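Local coordinates for protein probable TonB-dependent siderophore receptor PiuA (Acinetobacter baumannii, PDB 5FP1) that probably takes up iron across the outer membrane as a TonB-dependent receptor for iron-chelating siderophores, and may bind ferric enterobactin with micromolar affinity, at residues A[314-318]-A[389-394]; A[301-307]-A[698-702]. One frame throughout, in Å; residues are numbered along the deposited sequence.

Interaction 1. Residues A[314-318]-A[389-394]; sequences GLVWH and NWCTSL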
loop_
_atom_site.group_PDB
_atom_site.type_symbol
_atom_site.label_atom_id
_atom_site.label_comp_id
_atom_site.label_asym_id
_atom_site.label_seq_id
_atom_site.Cartn_x
_atom_site.Cartn_y
_atom_site.Cartn_z
ATOM N N GLY A 314 -35.065 3.806 3.184
ATOM C CA GLY A 314 -34.486 5.092 3.532
ATOM C C GLY A 314 -33.708 5.113 4.848
ATOM O O GLY A 314 -33.508 6.176 5.435
ATOM N N LEU A 315 -33.240 3.949 5.274
ATOM C CA LEU A 315 -32.501 3.813 6.520
ATOM C C LEU A 315 -31.156 3.066 6.299
ATOM O O LEU A 315 -30.976 2.344 5.322
ATOM C CB LEU A 315 -33.362 3.084 7.559
ATOM C CG LEU A 315 -34.642 3.838 8.018
ATOM C CD1 LEU A 315 -35.507 2.911 8.858
ATOM C CD2 LEU A 315 -34.275 5.103 8.758
ATOM N N VAL A 316 -30.223 3.269 7.224
ATOM C CA VAL A 316 -28.920 2.600 7.220
ATOM C C VAL A 316 -28.600 2.099 8.601
ATOM O O VAL A 316 -28.524 2.891 9.558
ATOM C CB VAL A 316 -27.799 3.577 6.781
ATOM C CG1 VAL A 316 -26.394 2.949 6.922
ATOM C CG2 VAL A 316 -28.026 4.017 5.371
ATOM N N TRP A 317 -28.384 0.789 8.700
ATOM C CA TRP A 317 -27.993 0.122 9.931
ATOM C C TRP A 317 -26.485 0.249 10.150
ATOM O O TRP A 317 -25.717 -0.011 9.234
ATOM C CB TRP A 317 -28.335 -1.356 9.849
ATOM C CG TRP A 317 -27.919 -2.179 11.028
ATOM C CD1 TRP A 317 -28.214 -1.945 12.333
ATOM C CD2 TRP A 317 -27.154 -3.394 11.008
ATOM N NE1 TRP A 317 -27.664 -2.917 13.130
ATOM C CE2 TRP A 317 -27.006 -3.819 12.344
ATOM C CE3 TRP A 317 -26.603 -4.172 9.996
ATOM C CZ2 TRP A 317 -26.333 -4.990 12.690
ATOM C CZ3 TRP A 317 -25.924 -5.342 10.348
ATOM C CH2 TRP A 317 -25.798 -5.729 11.679
ATOM N N HIS A 318 -26.080 0.669 11.346
ATOM C CA HIS A 318 -24.660 0.862 11.661
ATOM C C HIS A 318 -23.973 -0.474 12.025
ATOM O O HIS A 318 -23.597 -0.669 13.173
ATOM C CB HIS A 318 -24.452 1.777 12.870
ATOM C CG HIS A 318 -24.936 3.185 12.709
ATOM N ND1 HIS A 318 -24.390 4.075 11.805
ATOM C CD2 HIS A 318 -25.865 3.885 13.411
ATOM C CE1 HIS A 318 -24.975 5.257 11.947
ATOM N NE2 HIS A 318 -25.877 5.165 12.910
ATOM N N ASN A 389 -30.423 4.033 18.702
ATOM C CA ASN A 389 -29.727 4.712 17.617
ATOM C C ASN A 389 -28.914 3.809 16.663
ATOM O O ASN A 389 -27.993 4.309 16.004
ATOM C CB ASN A 389 -28.828 5.817 18.166
ATOM C CG ASN A 389 -29.549 6.726 19.156
ATOM O OD1 ASN A 389 -30.631 7.177 18.866
ATOM N ND2 ASN A 389 -28.927 7.016 20.306
ATOM N N TRP A 390 -29.317 2.542 16.550
ATOM C CA TRP A 390 -28.624 1.558 15.734
ATOM C C TRP A 390 -28.768 1.753 14.236
ATOM O O TRP A 390 -27.995 1.160 13.488
ATOM C CB TRP A 390 -28.979 0.098 16.145
ATOM C CG TRP A 390 -28.088 -0.344 17.227
ATOM C CD1 TRP A 390 -28.290 -0.185 18.583
ATOM C CD2 TRP A 390 -26.772 -0.865 17.078
ATOM N NE1 TRP A 390 -27.198 -0.626 19.273
ATOM C CE2 TRP A 390 -26.243 -1.034 18.375
ATOM C CE3 TRP A 390 -25.990 -1.230 15.973
ATOM C CZ2 TRP A 390 -24.982 -1.542 18.594
ATOM C CZ3 TRP A 390 -24.732 -1.758 16.197
ATOM C CH2 TRP A 390 -24.233 -1.896 17.489
ATOM N N CYS A 391 -29.781 2.505 13.799
ATOM C CA CYS A 391 -29.928 2.885 12.416
ATOM C C CYS A 391 -30.035 4.385 12.305
ATOM O O CYS A 391 -30.501 5.056 13.230
ATOM C CB CYS A 391 -31.177 2.271 11.784
ATOM S SG CYS A 391 -31.225 0.479 11.872
ATOM N N THR A 392 -29.625 4.908 11.165
ATOM C CA THR A 392 -29.725 6.338 10.903
ATOM C C THR A 392 -30.440 6.571 9.569
ATOM O O THR A 392 -30.781 5.609 8.848
ATOM C CB THR A 392 -28.329 6.998 10.947
ATOM O OG1 THR A 392 -28.469 8.414 11.014
ATOM C CG2 THR A 392 -27.499 6.641 9.730
ATOM N N SER A 393 -30.668 7.828 9.224
ATOM C CA SER A 393 -31.353 8.151 7.986
ATOM C C SER A 393 -30.414 7.984 6.784
ATOM O O SER A 393 -29.257 8.384 6.836
ATOM C CB SER A 393 -31.910 9.591 8.030
ATOM O OG SER A 393 -32.760 9.803 6.921
ATOM N N LEU A 394 -30.892 7.364 5.726
ATOM C CA LEU A 394 -30.114 7.291 4.480
ATOM C C LEU A 394 -29.819 8.706 3.990
ATOM O O LEU A 394 -28.696 9.050 3.616
ATOM C CB LEU A 394 -30.877 6.535 3.407
ATOM C CG LEU A 394 -30.153 6.482 2.066
ATOM C CD1 LEU A 394 -28.983 5.494 2.147
ATOM C CD2 LEU A 394 -31.154 6.107 0.990
HETATM O O HOH W 1 -33.833 8.734 4.309
HETATM O O HOH W 2 -27.092 6.525 15.055
#
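A short antiparallel β-sheet pairing, added at the extracellular end of the TonB-dependent receptor barrel, joins the start of the long strand 315-341 to the three-residue strand 391-393. The N-to-C directions of strand residues 315-318 and 391-393 lie 146° apart, and their axes approach to 4.5 Å. V316 and T392 form the hydrogen-bonded pair at its middle, V316 N to T392 O at 2.9 Å and T392 N to V316 O at 2.8 Å. The same alternation continues at both ends: L394 N donates to G314 O (2.9 Å), and H318 N donates to W390 O (2.9 Å). Between these lie the non-hydrogen-bonded pairs L315–S393 and W317–C391, the latter with CA atoms only 4.2 Å apart.

V316 and T392 share one face, where V316 CG2 also meets L394 CD1 at 3.7 Å and H318 CE1 lies 3.6 Å from T392 CG2. The other face carries W317 and C391: C391 SG sits beside the indole edge, 3.9 Å from W317 CD1, and is bonded to C383 in a disulfide. The W317 and W390 rings meet obliquely, while their NE1 atoms are hydrogen-bonded to F379 and D404, respectively. Two waters extend the polar network, one donating to G314 O (2.8 Å) and to S393 OG (3.0 Å), a hydroxyl also hydrogen-bonded to N395 O, the other joining H318 NE2 (2.8 Å) to N389 O (2.6 Å).

Backbone hydrogen bonds thus fix the register of the short strand against the barrel wall, and the disulfide adds a covalent tie within the loop that carries it.

Interaction 2. Residues A[301-307]-A[698-702]; sequences WTNPDDS and ASHYA. With PO4 (phosphate ion), chain B.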
loop_
_atom_site.group_PDB
_atom_site.type_symbol
_atom_site.label_atom_id
_atom_site.label_comp_id
_atom_site.label_asym_id
_atom_site.label_seq_id
_atom_site.Cartn_x
_atom_site.Cartn_y
_atom_site.Cartn_z
ATOM N N TRP A 301 -15.480 0.481 13.374
ATOM C CA TRP A 301 -15.989 1.322 12.296
ATOM C C TRP A 301 -17.259 0.724 11.692
ATOM O O TRP A 301 -17.613 -0.447 11.959
ATOM C CB TRP A 301 -14.924 1.640 11.216
ATOM C CG TRP A 301 -14.485 0.492 10.487
ATOM C CD1 TRP A 301 -13.466 -0.369 10.840
ATOM C CD2 TRP A 301 -15.044 -0.029 9.265
ATOM N NE1 TRP A 301 -13.384 -1.387 9.925
ATOM C CE2 TRP A 301 -14.328 -1.197 8.945
ATOM C CE3 TRP A 301 -16.092 0.371 8.426
ATOM C CZ2 TRP A 301 -14.616 -1.969 7.805
ATOM C CZ3 TRP A 301 -16.367 -0.383 7.297
ATOM C CH2 TRP A 301 -15.649 -1.547 7.006
ATOM N N THR A 302 -17.945 1.540 10.901
ATOM C CA THR A 302 -19.279 1.209 10.434
ATOM C C THR A 302 -19.328 0.789 8.989
ATOM O O THR A 302 -18.920 1.540 8.092
ATOM C CB THR A 302 -20.239 2.403 10.618
ATOM O OG1 THR A 302 -20.342 2.709 12.007
ATOM C CG2 THR A 302 -21.599 2.067 10.063
ATOM N N ASN A 303 -19.878 -0.400 8.765
ATOM C CA ASN A 303 -20.304 -0.838 7.434
ATOM C C ASN A 303 -21.740 -0.297 7.215
ATOM O O ASN A 303 -22.643 -0.595 8.008
ATOM C CB ASN A 303 -20.224 -2.370 7.377
ATOM C CG ASN A 303 -20.881 -2.999 6.137
ATOM O OD1 ASN A 303 -21.732 -2.410 5.454
ATOM N ND2 ASN A 303 -20.532 -4.252 5.904
ATOM N N PRO A 304 -21.945 0.529 6.174
ATOM C CA PRO A 304 -23.275 1.143 5.967
ATOM C C PRO A 304 -24.307 0.114 5.440
ATOM O O PRO A 304 -24.360 -0.202 4.248
ATOM C CB PRO A 304 -22.986 2.236 4.939
ATOM C CG PRO A 304 -21.895 1.631 4.099
ATOM C CD PRO A 304 -21.008 0.912 5.101
ATOM N N ASP A 305 -25.051 -0.444 6.387
ATOM C CA ASP A 305 -26.205 -1.332 6.189
ATOM C C ASP A 305 -25.926 -2.815 5.948
ATOM O O ASP A 305 -26.821 -3.620 6.109
ATOM C CB ASP A 305 -27.186 -0.821 5.139
ATOM C CG ASP A 305 -28.621 -1.240 5.466
ATOM O OD1 ASP A 305 -28.996 -1.072 6.652
ATOM O OD2 ASP A 305 -29.375 -1.700 4.561
ATOM N N ASP A 306 -24.703 -3.177 5.568
ATOM C CA ASP A 306 -24.328 -4.600 5.482
ATOM C C ASP A 306 -25.302 -5.366 4.593
ATOM O O ASP A 306 -25.681 -6.497 4.900
ATOM C CB ASP A 306 -24.309 -5.177 6.879
ATOM C CG ASP A 306 -23.532 -6.480 6.980
ATOM O OD1 ASP A 306 -22.677 -6.758 6.137
ATOM O OD2 ASP A 306 -23.760 -7.199 7.940
ATOM N N SER A 307 -25.750 -4.712 3.516
ATOM C CA SER A 307 -26.674 -5.297 2.524
ATOM C C SER A 307 -27.989 -5.819 3.130
ATOM O O SER A 307 -28.612 -6.707 2.582
ATOM C CB SER A 307 -25.982 -6.397 1.697
ATOM O OG SER A 307 -24.784 -5.890 1.108
ATOM N N ALA A 698 -15.943 -6.083 -1.911
ATOM C CA ALA A 698 -16.583 -7.227 -2.608
ATOM C C ALA A 698 -18.085 -7.285 -2.377
ATOM O O ALA A 698 -18.840 -7.800 -3.203
ATOM C CB ALA A 698 -15.915 -8.553 -2.191
ATOM N N SER A 699 -18.517 -6.767 -1.237
ATOM C CA SER A 699 -19.933 -6.620 -0.961
ATOM C C SER A 699 -20.196 -5.346 -0.144
ATOM O O SER A 699 -19.275 -4.699 0.345
ATOM C CB SER A 699 -20.462 -7.865 -0.245
ATOM O OG SER A 699 -21.868 -7.891 -0.363
ATOM N N HIS A 700 -21.455 -4.978 -0.044
ATOM C CA HIS A 700 -21.929 -3.980 0.912
ATOM C C HIS A 700 -21.714 -2.495 0.580
ATOM O O HIS A 700 -22.672 -1.711 0.630
ATOM C CB HIS A 700 -21.399 -4.265 2.314
ATOM C CG HIS A 700 -21.513 -5.699 2.727
ATOM N ND1 HIS A 700 -22.696 -6.408 2.657
ATOM C CD2 HIS A 700 -20.592 -6.553 3.240
ATOM C CE1 HIS A 700 -22.496 -7.636 3.097
ATOM N NE2 HIS A 700 -21.228 -7.751 3.457
ATOM N N TYR A 701 -20.481 -2.085 0.300
ATOM C CA TYR A 701 -20.181 -0.662 0.209
ATOM C C TYR A 701 -18.945 -0.342 -0.589
ATOM O O TYR A 701 -18.100 -1.210 -0.888
ATOM C CB TYR A 701 -20.042 -0.050 1.612
ATOM C CG TYR A 701 -18.701 -0.319 2.248
ATOM C CD1 TYR A 701 -18.444 -1.509 2.921
ATOM C CD2 TYR A 701 -17.677 0.612 2.155
ATOM C CE1 TYR A 701 -17.183 -1.778 3.458
ATOM C CE2 TYR A 701 -16.451 0.385 2.734
ATOM C CZ TYR A 701 -16.197 -0.808 3.388
ATOM O OH TYR A 701 -14.936 -1.002 3.941
ATOM N N ALA A 702 -18.860 0.931 -0.947
ATOM C CA ALA A 702 -17.670 1.522 -1.534
ATOM C C ALA A 702 -17.256 2.752 -0.749
ATOM O O ALA A 702 -18.073 3.388 -0.084
ATOM C CB ALA A 702 -17.922 1.902 -2.962
HETATM P P PO4 B . -20.983 -9.742 6.231
HETATM O O1 PO4 B . -22.491 -9.609 6.186
HETATM O O2 PO4 B . -20.415 -8.381 6.570
HETATM O O3 PO4 B . -20.442 -10.206 4.879
HETATM O O4 PO4 B . -20.590 -10.742 7.305
HETATM O O HOH W 3 -24.800 -2.185 2.347
HETATM O O HOH W 4 -23.992 -5.915 -1.369
#
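H700 reaches across from the turn before strand 701-704 and, with chi1 near -46°, brings ND1 to 2.7 Å from S307 OG in a hydrogen bond. Its other nitrogen, NE2, donates to O3 of a phosphate ion at 2.9 Å; the ion probably comes from the crystallisation liquor. Over one face of the imidazole lies D306 OD1, 3.2 Å from H700 CE1, while OD2 of this t-rotamer carboxylate forms a salt bridge with R319.

Y701 CB packs 3.5 Å from P304 CG, and the p rotamer carries the ring on to W301, with Y701 OH 3.2 Å from W301 CH2. W301 is also p, and the two rings meet obliquely, with planes at 64°; the tyrosine hydroxyl is hydrogen-bonded to G75 O. A water links P304 O, S307 N and H700 O, at 2.8, 2.9 and 2.8 Å.

Together these contacts join barrel strand 284-304 to a small three-stranded sheet and, through G75 of the plug domain, belong to the plugged β-barrel fold of TonB-dependent receptors.

Overall arrangement
Strands 284-304 and 315-341 are successive, adjacent barrel strands, and each carries one of the contacts, whose centres lie 12 Å apart. They meet directly where W317 N approaches D305 OD1 at 2.8 Å, a probable hydrogen bond, and where V316 packs on P304 and H318 on T302. Interaction 1, only partly buried and farther from the chain's centre, relies on main-chain pairing within the barrel sheet. Interaction 2 is more deeply buried and has no direct main-chain pairing: side chains and bridging waters join the barrel to another sheet. Along the sequence, interaction 1 is nested within the much longer loop closed by interaction 2.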